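Local coordinates for protein cycloalternan-forming enzyme (Listeria monocytogenes serovar 1/2a, PDB 5F7U) that belongs to glycoside hydrolase family 31, joining a TIM-barrel domain to beta-rich domains and a C-terminal family 6 carbohydrate-binding module, at residues Pro940-Glu944 against Val976-Asp981; Gly964-Asp970 against Ala1052-Asp1057; Tyr989-Tyr995 against Phe1056-Lys1062. The protein carries 1 engineered substitution. All coordinates share one frame. Residue numbers count along the deposited sequence, not the author numbering.

Contact 1: residues Pro940-Glu944 against Val976-Asp981; sequences PYEAE and VEFDID. With MG (magnesium ion), chain G.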
loop_
_atom_site.group_PDB
_atom_site.type_symbol
_atom_site.label_atom_id
_atom_site.label_comp_id
_atom_site.label_asym_id
_atom_site.label_seq_id
_atom_site.Cartn_x
_atom_site.Cartn_y
_atom_site.Cartn_z
ATOM N N PRO A 940 5.276 21.357 -28.895
ATOM C CA PRO A 940 4.723 20.804 -30.125
ATOM C C PRO A 940 4.138 19.404 -29.936
ATOM O O PRO A 940 4.539 18.674 -29.010
ATOM C CB PRO A 940 5.942 20.701 -31.054
ATOM C CG PRO A 940 6.911 21.707 -30.519
ATOM C CD PRO A 940 6.713 21.663 -29.035
ATOM N N TYR A 941 3.167 19.077 -30.792
ATOM C CA TYR A 941 2.699 17.709 -30.991
ATOM C C TYR A 941 3.534 17.128 -32.132
ATOM O O TYR A 941 3.377 17.527 -33.292
ATOM C CB TYR A 941 1.213 17.720 -31.387
ATOM C CG TYR A 941 0.294 18.137 -30.263
ATOM C CD1 TYR A 941 0.090 19.492 -29.949
ATOM C CD2 TYR A 941 -0.355 17.167 -29.490
ATOM C CE1 TYR A 941 -0.746 19.867 -28.898
ATOM C CE2 TYR A 941 -1.207 17.525 -28.462
ATOM C CZ TYR A 941 -1.379 18.872 -28.152
ATOM O OH TYR A 941 -2.230 19.203 -27.110
ATOM N N GLU A 942 4.424 16.198 -31.801
ATOM C CA GLU A 942 5.378 15.680 -32.787
ATOM C C GLU A 942 4.689 14.746 -33.770
ATOM O O GLU A 942 3.942 13.824 -33.365
ATOM C CB GLU A 942 6.559 14.972 -32.097
ATOM C CG GLU A 942 7.435 15.895 -31.253
ATOM C CD GLU A 942 8.087 17.020 -32.046
ATOM O OE1 GLU A 942 8.269 16.903 -33.295
ATOM O OE2 GLU A 942 8.454 18.035 -31.397
ATOM N N ALA A 943 4.924 14.984 -35.065
ATOM C CA ALA A 943 4.318 14.154 -36.097
ATOM C C ALA A 943 4.754 12.690 -35.974
ATOM O O ALA A 943 3.964 11.779 -36.229
ATOM C CB ALA A 943 4.623 14.706 -37.486
ATOM N N GLU A 944 6.002 12.479 -35.549
ATOM C CA GLU A 944 6.574 11.136 -35.403
ATOM C C GLU A 944 5.907 10.324 -34.267
ATOM O O GLU A 944 6.046 9.089 -34.214
ATOM C CB GLU A 944 8.105 11.214 -35.231
ATOM C CG GLU A 944 8.597 12.024 -34.036
ATOM C CD GLU A 944 8.926 13.497 -34.323
ATOM O OE1 GLU A 944 8.321 14.183 -35.181
ATOM O OE2 GLU A 944 9.812 14.010 -33.627
ATOM N N VAL A 976 -1.546 11.080 -41.146
ATOM C CA VAL A 976 -0.942 11.322 -39.827
ATOM C C VAL A 976 -2.079 11.856 -38.945
ATOM O O VAL A 976 -2.674 12.886 -39.261
ATOM C CB VAL A 976 0.237 12.340 -39.886
ATOM C CG1 VAL A 976 0.871 12.535 -38.512
ATOM C CG2 VAL A 976 1.310 11.892 -40.870
ATOM N N GLU A 977 -2.384 11.139 -37.864
ATOM C CA GLU A 977 -3.484 11.509 -36.964
ATOM C C GLU A 977 -2.936 11.934 -35.604
ATOM O O GLU A 977 -2.107 11.234 -35.011
ATOM C CB GLU A 977 -4.491 10.361 -36.832
ATOM C CG GLU A 977 -5.655 10.642 -35.876
ATOM C CD GLU A 977 -6.768 9.589 -35.895
ATOM O OE1 GLU A 977 -6.752 8.664 -36.734
ATOM O OE2 GLU A 977 -7.688 9.693 -35.051
ATOM N N PHE A 978 -3.401 13.094 -35.135
ATOM C CA PHE A 978 -3.010 13.670 -33.848
ATOM C C PHE A 978 -4.195 13.682 -32.888
ATOM O O PHE A 978 -5.364 13.844 -33.305
ATOM C CB PHE A 978 -2.560 15.129 -34.002
ATOM C CG PHE A 978 -1.311 15.330 -34.836
ATOM C CD1 PHE A 978 -1.382 15.445 -36.229
ATOM C CD2 PHE A 978 -0.062 15.462 -34.223
ATOM C CE1 PHE A 978 -0.232 15.659 -36.991
ATOM C CE2 PHE A 978 1.093 15.666 -34.984
ATOM C CZ PHE A 978 1.008 15.767 -36.371
ATOM N N ASP A 979 -3.875 13.557 -31.608
ATOM C CA ASP A 979 -4.827 13.730 -30.527
ATOM C C ASP A 979 -4.446 15.050 -29.889
ATOM O O ASP A 979 -3.396 15.149 -29.244
ATOM C CB ASP A 979 -4.680 12.593 -29.507
ATOM C CG ASP A 979 -4.961 11.219 -30.099
ATOM O OD1 ASP A 979 -6.068 11.012 -30.635
ATOM O OD2 ASP A 979 -4.089 10.326 -29.984
ATOM N N ILE A 980 -5.266 16.084 -30.086
ATOM C CA ILE A 980 -4.857 17.430 -29.703
ATOM C C ILE A 980 -5.785 18.068 -28.683
ATOM O O ILE A 980 -7.004 18.021 -28.826
ATOM C CB ILE A 980 -4.683 18.339 -30.941
ATOM C CG1 ILE A 980 -3.433 17.885 -31.707
ATOM C CG2 ILE A 980 -4.580 19.822 -30.538
ATOM C CD1 ILE A 980 -3.221 18.538 -33.047
ATOM N N ASP A 981 -5.190 18.648 -27.643
ATOM C CA ASP A 981 -5.967 19.427 -26.683
ATOM C C ASP A 981 -6.094 20.898 -27.057
ATOM O O ASP A 981 -5.174 21.490 -27.633
ATOM C CB ASP A 981 -5.346 19.304 -25.292
ATOM C CG ASP A 981 -5.663 17.984 -24.637
ATOM O OD1 ASP A 981 -6.809 17.485 -24.812
ATOM O OD2 ASP A 981 -4.764 17.438 -23.947
HETATM MG MG MG G . 9.404 16.124 -35.027
HETATM O O HOH W 1 -2.553 21.792 -26.671
#
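The rotamer of Y941 sets the character of this contact. With chi1 in the m well, its ring leaves the short strand 941-942 and lies along residues 979-981, where CG1 of I980 makes a CH-pi contact 3.9 Å from the ring centroid, only 11° off the normal. At the tip of the ring the hydroxyl accepts a hydrogen bond from the backbone of D981 (D981 N to Y941 OH, 3.1 Å). Water 1 extends this link, lying 2.6 Å from Y941 OH and donating to D981 O at 2.8 Å. F978, also an m rotamer, points toward the other segment: its CD2 rests 3.8 Å from CB of Y941, and its CZ reaches CB of A943 at 3.9 Å. V976, in the t rotamer, brings CG1 to 3.9 Å from A943 O. The CA atoms of Y941 and F978 stay 7.6 Å apart, too far for strand pairing, because the segments belong to the two facing sheets of the beta-sandwich typical of family 6 carbohydrate-binding modules; strand 941-942 pairs instead with 1054-1062. The CA-to-CB bonds of E942 and E944 point away from 976-981, and the side chains then bend so that their carboxylates reach the magnesium ion. E942, m at chi1 and chi2, offers OE1 to the ion at 2.2 Å, while its OE2 is held by N916. E944, p at chi1 with chi2 between wells at -94°, binds the ion through both oxygens, OE1 at 2.2 Å and OE2 at 2.6 Å; T961, G964 and D1057 supply the other ligands. D979 directs its carboxylate away from segment 940-944 to hydrogen-bond H947.

Contact 2: residues Gly964-Asp970 against Ala1052-Asp1057; sequences GFVAGFD and AGINFD. With MG (magnesium ion), chain G; GLC (alpha-D-glucopyranose), chain D; GLC (alpha-D-glucopyranose), chain B.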
loop_
_atom_site.group_PDB
_atom_site.type_symbol
_atom_site.label_atom_id
_atom_site.label_comp_id
_atom_site.label_asym_id
_atom_site.label_seq_id
_atom_site.Cartn_x
_atom_site.Cartn_y
_atom_site.Cartn_z
ATOM N N GLY A 964 12.481 13.277 -34.793
ATOM C CA GLY A 964 12.506 13.313 -36.261
ATOM C C GLY A 964 11.263 13.954 -36.856
ATOM O O GLY A 964 10.747 14.968 -36.340
ATOM N N PHE A 965 10.793 13.332 -37.938
ATOM C CA PHE A 965 9.681 13.821 -38.752
ATOM C C PHE A 965 9.062 12.664 -39.530
ATOM O O PHE A 965 9.689 11.612 -39.691
ATOM C CB PHE A 965 10.151 14.931 -39.714
ATOM C CG PHE A 965 11.375 14.570 -40.527
ATOM C CD1 PHE A 965 11.253 13.847 -41.717
ATOM C CD2 PHE A 965 12.656 14.980 -40.114
ATOM C CE1 PHE A 965 12.370 13.541 -42.483
ATOM C CE2 PHE A 965 13.782 14.655 -40.871
ATOM C CZ PHE A 965 13.636 13.938 -42.055
ATOM N N VAL A 966 7.851 12.879 -40.031
ATOM C CA VAL A 966 7.190 11.947 -40.938
ATOM C C VAL A 966 7.682 12.268 -42.356
ATOM O O VAL A 966 7.627 13.426 -42.775
ATOM C CB VAL A 966 5.656 12.063 -40.802
ATOM C CG1 VAL A 966 4.937 11.324 -41.918
ATOM C CG2 VAL A 966 5.223 11.513 -39.454
ATOM N N ALA A 967 8.175 11.258 -43.077
ATOM C CA ALA A 967 8.872 11.488 -44.364
ATOM C C ALA A 967 8.020 11.245 -45.617
ATOM O O ALA A 967 7.378 10.188 -45.743
ATOM C CB ALA A 967 10.135 10.642 -44.428
ATOM N N GLY A 968 8.041 12.207 -46.550
ATOM C CA GLY A 968 7.401 12.036 -47.878
ATOM C C GLY A 968 5.896 12.274 -47.803
ATOM O O GLY A 968 5.398 13.306 -48.272
ATOM N N PHE A 969 5.168 11.302 -47.241
ATOM C CA PHE A 969 3.755 11.477 -46.917
ATOM C C PHE A 969 2.993 11.941 -48.182
ATOM O O PHE A 969 2.153 12.848 -48.140
ATOM C CB PHE A 969 3.678 12.439 -45.704
ATOM C CG PHE A 969 2.290 12.794 -45.234
ATOM C CD1 PHE A 969 1.216 11.901 -45.328
ATOM C CD2 PHE A 969 2.078 14.034 -44.631
ATOM C CE1 PHE A 969 -0.049 12.264 -44.864
ATOM C CE2 PHE A 969 0.827 14.393 -44.157
ATOM C CZ PHE A 969 -0.241 13.507 -44.272
ATOM N N ASP A 970 3.294 11.276 -49.304
ATOM C CA ASP A 970 2.988 11.814 -50.632
ATOM C C ASP A 970 2.154 10.909 -51.541
ATOM O O ASP A 970 2.184 11.048 -52.771
ATOM C CB ASP A 970 4.286 12.226 -51.322
ATOM C CG ASP A 970 5.183 11.041 -51.664
ATOM O OD1 ASP A 970 5.178 10.023 -50.932
ATOM O OD2 ASP A 970 5.899 11.133 -52.682
ATOM N N ALA A 1052 2.547 16.579 -54.030
ATOM C CA ALA A 1052 3.953 16.740 -53.636
ATOM C C ALA A 1052 4.334 16.133 -52.297
ATOM O O ALA A 1052 3.506 15.998 -51.392
ATOM C CB ALA A 1052 4.392 18.200 -53.712
ATOM N N GLY A 1053 5.607 15.756 -52.194
ATOM C CA GLY A 1053 6.154 15.223 -50.958
ATOM C C GLY A 1053 6.531 16.324 -49.995
ATOM O O GLY A 1053 6.954 17.411 -50.412
ATOM N N ILE A 1054 6.357 16.034 -48.704
ATOM C CA ILE A 1054 6.790 16.914 -47.623
ATOM C C ILE A 1054 7.459 16.072 -46.541
ATOM O O ILE A 1054 7.238 14.861 -46.468
ATOM C CB ILE A 1054 5.623 17.735 -46.983
ATOM C CG1 ILE A 1054 4.682 16.862 -46.123
ATOM C CG2 ILE A 1054 4.844 18.499 -48.036
ATOM C CD1 ILE A 1054 3.700 17.651 -45.266
ATOM N N ASN A 1055 8.293 16.708 -45.726
ATOM C CA ASN A 1055 8.675 16.132 -44.437
ATOM C C ASN A 1055 7.919 16.898 -43.376
ATOM O O ASN A 1055 7.895 18.126 -43.396
ATOM C CB ASN A 1055 10.185 16.181 -44.228
ATOM C CG ASN A 1055 10.921 15.276 -45.197
ATOM O OD1 ASN A 1055 10.374 14.261 -45.642
ATOM N ND2 ASN A 1055 12.159 15.638 -45.535
ATOM N N PHE A 1056 7.268 16.168 -42.477
ATOM C CA PHE A 1056 6.301 16.766 -41.544
ATOM C C PHE A 1056 6.856 16.647 -40.119
ATOM O O PHE A 1056 6.927 15.556 -39.564
ATOM C CB PHE A 1056 4.955 16.054 -41.758
ATOM C CG PHE A 1056 3.784 16.597 -40.954
ATOM C CD1 PHE A 1056 3.817 17.833 -40.291
ATOM C CD2 PHE A 1056 2.601 15.854 -40.920
ATOM C CE1 PHE A 1056 2.695 18.286 -39.575
ATOM C CE2 PHE A 1056 1.486 16.295 -40.213
ATOM C CZ PHE A 1056 1.523 17.523 -39.551
ATOM N N ASP A 1057 7.283 17.775 -39.556
ATOM C CA ASP A 1057 7.963 17.786 -38.256
ATOM C C ASP A 1057 7.012 17.688 -37.052
ATOM O O ASP A 1057 7.136 16.795 -36.214
ATOM C CB ASP A 1057 8.838 19.039 -38.113
ATOM C CG ASP A 1057 9.703 19.012 -36.852
ATOM O OD1 ASP A 1057 9.869 17.929 -36.217
ATOM O OD2 ASP A 1057 10.207 20.094 -36.503
HETATM MG MG MG G . 9.404 16.124 -35.027
HETATM C C1 GLC D . 13.984 13.617 -50.688
HETATM C C2 GLC D . 14.248 13.991 -49.222
HETATM C C3 GLC D . 13.285 13.263 -48.273
HETATM C C4 GLC D . 11.825 13.469 -48.681
HETATM C C5 GLC D . 11.670 13.012 -50.134
HETATM C C6 GLC D . 10.255 13.162 -50.664
HETATM O O1 GLC D . 14.453 12.285 -50.989
HETATM O O2 GLC D . 15.594 13.681 -48.852
HETATM O O3 GLC D . 13.527 13.702 -46.939
HETATM O O4 GLC D . 10.961 12.725 -47.809
HETATM O O5 GLC D . 12.576 13.748 -50.989
HETATM O O6 GLC D . 10.264 12.658 -52.002
HETATM C C1 GLC B . 8.952 12.679 -52.596
HETATM C C2 GLC B . 8.937 11.814 -53.863
HETATM C C3 GLC B . 9.763 12.473 -54.981
HETATM C C4 GLC B . 9.323 13.925 -55.230
HETATM C C5 GLC B . 9.217 14.723 -53.917
HETATM C C6 GLC B . 8.544 16.081 -54.089
HETATM O O2 GLC B . 9.419 10.505 -53.546
HETATM O O3 GLC B . 9.659 11.706 -56.188
HETATM O O4 GLC B . 10.243 14.580 -56.110
HETATM O O5 GLC B . 8.472 13.986 -52.929
HETATM O O6 GLC B . 7.187 15.918 -54.512
#
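This is an antiparallel strand pairing at one end of the beta-sandwich of the carbohydrate-binding module, lying between a metal site and a glycan pocket. The axes of the short strand segments 965-968 and 1054-1057 run antiparallel at 171° and approach to 4.4 Å. V966 and F1056 form a hydrogen-bonded pair, V966 N to F1056 O at 2.9 Å and F1056 N to V966 O at 2.8 Å. Their side chains touch, V966 CB lying 4.2 Å from F1056 CB. On the same side F969 packs against I1054 (CD2 to CD1, 4.0 Å) and F1056 (CE2 to CD2, 4.0 Å), while R1004 makes a cation-pi contact with F969. The segments meet at the magnesium ion through two ligands, G964 O and D1057 OD1, each 2.2 Å from the metal; the other carboxylate oxygen of D1057 forms a salt bridge with R994. Toward the pocket the chain turns sharply at G968, whose positive phi favours glycine, and G968 O accepts a hydrogen bond from I1054 N (2.9 Å). N1055 OD1 takes one from G968 N (3.2 Å), a bond that probably helps orient the amide that binds the sugar. That same OD1 accepts from O4 of the chain D alpha-D-glucopyranose at 2.7 Å, and N1055 ND2 donates to its O3 at 2.8 Å. G1053 N donates to O6 of the chain B alpha-D-glucopyranose at 2.8 Å; a CB on G1053 would collide with O5 of that ring. Together with W1023, H957 and E1000, these residues build a glycan-binding site at the loop-bearing end of the sandwich, a characteristic binding position in family 6 modules.

Contact 3: residues Tyr989-Tyr995 against Phe1056-Lys1062; sequences YTMEVRY and FDHVVIK. With MG (magnesium ion), chain G.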
loop_
_atom_site.group_PDB
_atom_site.type_symbol
_atom_site.label_atom_id
_atom_site.label_comp_id
_atom_site.label_asym_id
_atom_site.label_seq_id
_atom_site.Cartn_x
_atom_site.Cartn_y
_atom_site.Cartn_z
ATOM N N TYR A 989 -8.314 28.510 -32.737
ATOM C CA TYR A 989 -6.871 28.541 -32.475
ATOM C C TYR A 989 -6.133 28.633 -33.796
ATOM O O TYR A 989 -6.742 28.477 -34.873
ATOM C CB TYR A 989 -6.416 27.269 -31.735
ATOM C CG TYR A 989 -6.911 27.210 -30.311
ATOM C CD1 TYR A 989 -6.172 27.796 -29.274
ATOM C CD2 TYR A 989 -8.106 26.537 -29.986
ATOM C CE1 TYR A 989 -6.619 27.739 -27.961
ATOM C CE2 TYR A 989 -8.567 26.481 -28.678
ATOM C CZ TYR A 989 -7.821 27.093 -27.672
ATOM O OH TYR A 989 -8.239 27.074 -26.359
ATOM N N THR A 990 -4.843 28.939 -33.710
ATOM C CA THR A 990 -3.949 28.805 -34.851
ATOM C C THR A 990 -3.149 27.528 -34.706
ATOM O O THR A 990 -2.493 27.311 -33.684
ATOM C CB THR A 990 -2.991 29.994 -34.950
ATOM O OG1 THR A 990 -3.752 31.204 -34.992
ATOM C CG2 THR A 990 -2.148 29.884 -36.205
ATOM N N MET A 991 -3.211 26.676 -35.722
ATOM C CA MET A 991 -2.349 25.499 -35.769
ATOM C C MET A 991 -1.134 25.778 -36.667
ATOM O O MET A 991 -1.293 26.008 -37.875
ATOM C CB MET A 991 -3.155 24.291 -36.262
ATOM C CG MET A 991 -2.322 23.020 -36.408
ATOM S SD MET A 991 -3.299 21.574 -36.860
ATOM C CE MET A 991 -3.867 22.013 -38.514
ATOM N N GLU A 992 0.064 25.817 -36.071
ATOM C CA GLU A 992 1.311 25.904 -36.827
ATOM C C GLU A 992 1.656 24.524 -37.354
ATOM O O GLU A 992 1.639 23.562 -36.599
ATOM C CB GLU A 992 2.477 26.345 -35.942
ATOM C CG GLU A 992 2.422 27.776 -35.436
ATOM C CD GLU A 992 3.704 28.176 -34.713
ATOM O OE1 GLU A 992 4.526 27.295 -34.372
ATOM O OE2 GLU A 992 3.912 29.377 -34.482
ATOM N N VAL A 993 1.943 24.441 -38.644
ATOM C CA VAL A 993 2.368 23.186 -39.280
ATOM C C VAL A 993 3.811 23.391 -39.746
ATOM O O VAL A 993 4.061 24.208 -40.645
ATOM C CB VAL A 993 1.442 22.794 -40.472
ATOM C CG1 VAL A 993 1.973 21.524 -41.168
ATOM C CG2 VAL A 993 -0.002 22.582 -39.993
ATOM N N ARG A 994 4.748 22.663 -39.137
ATOM C CA ARG A 994 6.165 22.765 -39.475
ATOM C C ARG A 994 6.584 21.603 -40.361
ATOM O O ARG A 994 6.417 20.442 -40.008
ATOM C CB ARG A 994 7.053 22.862 -38.220
ATOM C CG ARG A 994 8.512 23.186 -38.537
ATOM C CD ARG A 994 9.282 23.607 -37.306
ATOM N NE ARG A 994 10.598 24.184 -37.623
ATOM C CZ ARG A 994 11.772 23.583 -37.415
ATOM N NH1 ARG A 994 11.839 22.355 -36.895
ATOM N NH2 ARG A 994 12.897 24.222 -37.726
ATOM N N TYR A 995 7.160 21.942 -41.512
ATOM C CA TYR A 995 7.368 20.965 -42.573
ATOM C C TYR A 995 8.541 21.406 -43.441
ATOM O O TYR A 995 8.978 22.565 -43.387
ATOM C CB TYR A 995 6.107 20.874 -43.460
ATOM C CG TYR A 995 5.959 22.119 -44.314
ATOM C CD1 TYR A 995 5.493 23.315 -43.755
ATOM C CD2 TYR A 995 6.365 22.120 -45.649
ATOM C CE1 TYR A 995 5.405 24.476 -44.513
ATOM C CE2 TYR A 995 6.282 23.270 -46.417
ATOM C CZ TYR A 995 5.798 24.435 -45.841
ATOM O OH TYR A 995 5.736 25.562 -46.616
ATOM N N PHE A 1056 7.268 16.168 -42.477
ATOM C CA PHE A 1056 6.301 16.766 -41.544
ATOM C C PHE A 1056 6.856 16.647 -40.119
ATOM O O PHE A 1056 6.927 15.556 -39.564
ATOM C CB PHE A 1056 4.955 16.054 -41.758
ATOM C CG PHE A 1056 3.784 16.597 -40.954
ATOM C CD1 PHE A 1056 3.817 17.833 -40.291
ATOM C CD2 PHE A 1056 2.601 15.854 -40.920
ATOM C CE1 PHE A 1056 2.695 18.286 -39.575
ATOM C CE2 PHE A 1056 1.486 16.295 -40.213
ATOM C CZ PHE A 1056 1.523 17.523 -39.551
ATOM N N ASP A 1057 7.283 17.775 -39.556
ATOM C CA ASP A 1057 7.963 17.786 -38.256
ATOM C C ASP A 1057 7.012 17.688 -37.052
ATOM O O ASP A 1057 7.136 16.795 -36.214
ATOM C CB ASP A 1057 8.838 19.039 -38.113
ATOM C CG ASP A 1057 9.703 19.012 -36.852
ATOM O OD1 ASP A 1057 9.869 17.929 -36.217
ATOM O OD2 ASP A 1057 10.207 20.094 -36.503
ATOM N N HIS A 1058 6.088 18.630 -36.966
ATOM C CA HIS A 1058 5.229 18.786 -35.784
ATOM C C HIS A 1058 4.109 19.766 -36.072
ATOM O O HIS A 1058 4.142 20.457 -37.085
ATOM C CB HIS A 1058 6.040 19.266 -34.550
ATOM C CG HIS A 1058 6.515 20.698 -34.604
ATOM N ND1 HIS A 1058 7.787 21.064 -34.214
ATOM C CD2 HIS A 1058 5.885 21.852 -34.930
ATOM C CE1 HIS A 1058 7.923 22.376 -34.307
ATOM N NE2 HIS A 1058 6.784 22.880 -34.745
ATOM N N VAL A 1059 3.136 19.808 -35.162
ATOM C CA VAL A 1059 2.187 20.923 -35.092
ATOM C C VAL A 1059 2.264 21.615 -33.730
ATOM O O VAL A 1059 2.562 20.975 -32.710
ATOM C CB VAL A 1059 0.722 20.528 -35.453
ATOM C CG1 VAL A 1059 0.634 19.946 -36.869
ATOM C CG2 VAL A 1059 0.137 19.560 -34.441
ATOM N N VAL A 1060 2.020 22.928 -33.729
ATOM C CA VAL A 1060 1.919 23.719 -32.502
ATOM C C VAL A 1060 0.540 24.365 -32.489
ATOM O O VAL A 1060 0.093 24.888 -33.523
ATOM C CB VAL A 1060 3.067 24.766 -32.391
ATOM C CG1 VAL A 1060 2.789 25.794 -31.299
ATOM C CG2 VAL A 1060 4.384 24.053 -32.094
ATOM N N ILE A 1061 -0.138 24.322 -31.337
ATOM C CA ILE A 1061 -1.415 25.017 -31.176
ATOM C C ILE A 1061 -1.152 26.305 -30.407
ATOM O O ILE A 1061 -0.553 26.274 -29.323
ATOM C CB ILE A 1061 -2.482 24.155 -30.431
ATOM C CG1 ILE A 1061 -2.668 22.768 -31.092
ATOM C CG2 ILE A 1061 -3.813 24.915 -30.304
ATOM C CD1 ILE A 1061 -3.106 22.760 -32.557
ATOM N N LYS A 1062 -1.565 27.438 -30.986
ATOM C CA LYS A 1062 -1.405 28.716 -30.321
ATOM C C LYS A 1062 -2.661 29.552 -30.482
ATOM O O LYS A 1062 -3.598 29.158 -31.179
ATOM C CB LYS A 1062 -0.153 29.461 -30.823
ATOM C CG LYS A 1062 -0.132 29.786 -32.305
ATOM C CD LYS A 1062 1.153 30.514 -32.700
ATOM C CE LYS A 1062 1.057 31.031 -34.124
ATOM N NZ LYS A 1062 2.353 31.625 -34.567
HETATM MG MG MG G . 9.404 16.124 -35.027
HETATM O O HOH W 2 6.105 25.357 -35.572
#
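Strands 989-995 and 1056-1062 run antiparallel, their axes at 160° and 4.5 Å apart at closest approach. Reciprocal backbone hydrogen bonds join T990 with K1062 (T990 N to K1062 O 2.8 Å, K1062 N to T990 O 2.9 Å) and E992 with V1060 (E992 N to V1060 O 2.7 Å, V1060 N to E992 O 3.0 Å). At R994 the pattern opens: R994 N bonds H1058 O at 3.1 Å, but R994 O receives D1057 N at 2.8 Å, so D1057 and H1058 both face R994 in a classic beta bulge. The pairing belongs to one sheet of the family 6 module's beta-sandwich, in which 1054-1062 has 987-996 along one edge and 941-942 along the other, with 965-968 pairing at F1056. M991, V993, F1056, V1059 and I1061 face the interior: M991 CG lies 3.9 Å from I1061 CD1, and V993 CG1 3.7 Å from F1056 CE1, where F1044 of the facing sheet also packs. The other face carries charge. K1062 NZ bridges E992 OE2 at 2.7 Å and also E1030, while water 2 donates to E992 OE1 (2.8 Å) and lies 2.7 Å from H1058 NE2. CB of R994 sits over the H1058 ring, 3.8 Å from its centroid, and the ND1 of that ring bonds T961. From the bulge D1057 extends its carboxylate two ways, OD2 to R994 NH1 in a 2.8 Å salt bridge and OD1 to the magnesium ion at 2.2 Å.

How the contacts relate
From the N terminus, 940-944 opens contact 1 and 964-970 opens contact 2 before 976-981 closes the first loop, so these two cross. Contact 3 opens at 989-995, after contact 1 has closed. The last strand, 1054-1062, then returns to close contact 2 and directly afterwards contact 3, which therefore also cross and share F1056 and D1057. Contacts 2 and 3 tie strands 965-968 and 987-996 to this final strand within one sheet; contact 1 joins that sheet to the facing one. The backbone link of Y941 to V1059 places contact 1 beside contact 3, that of A943 to D1057 joins it to both others, and one magnesium ion touches all three.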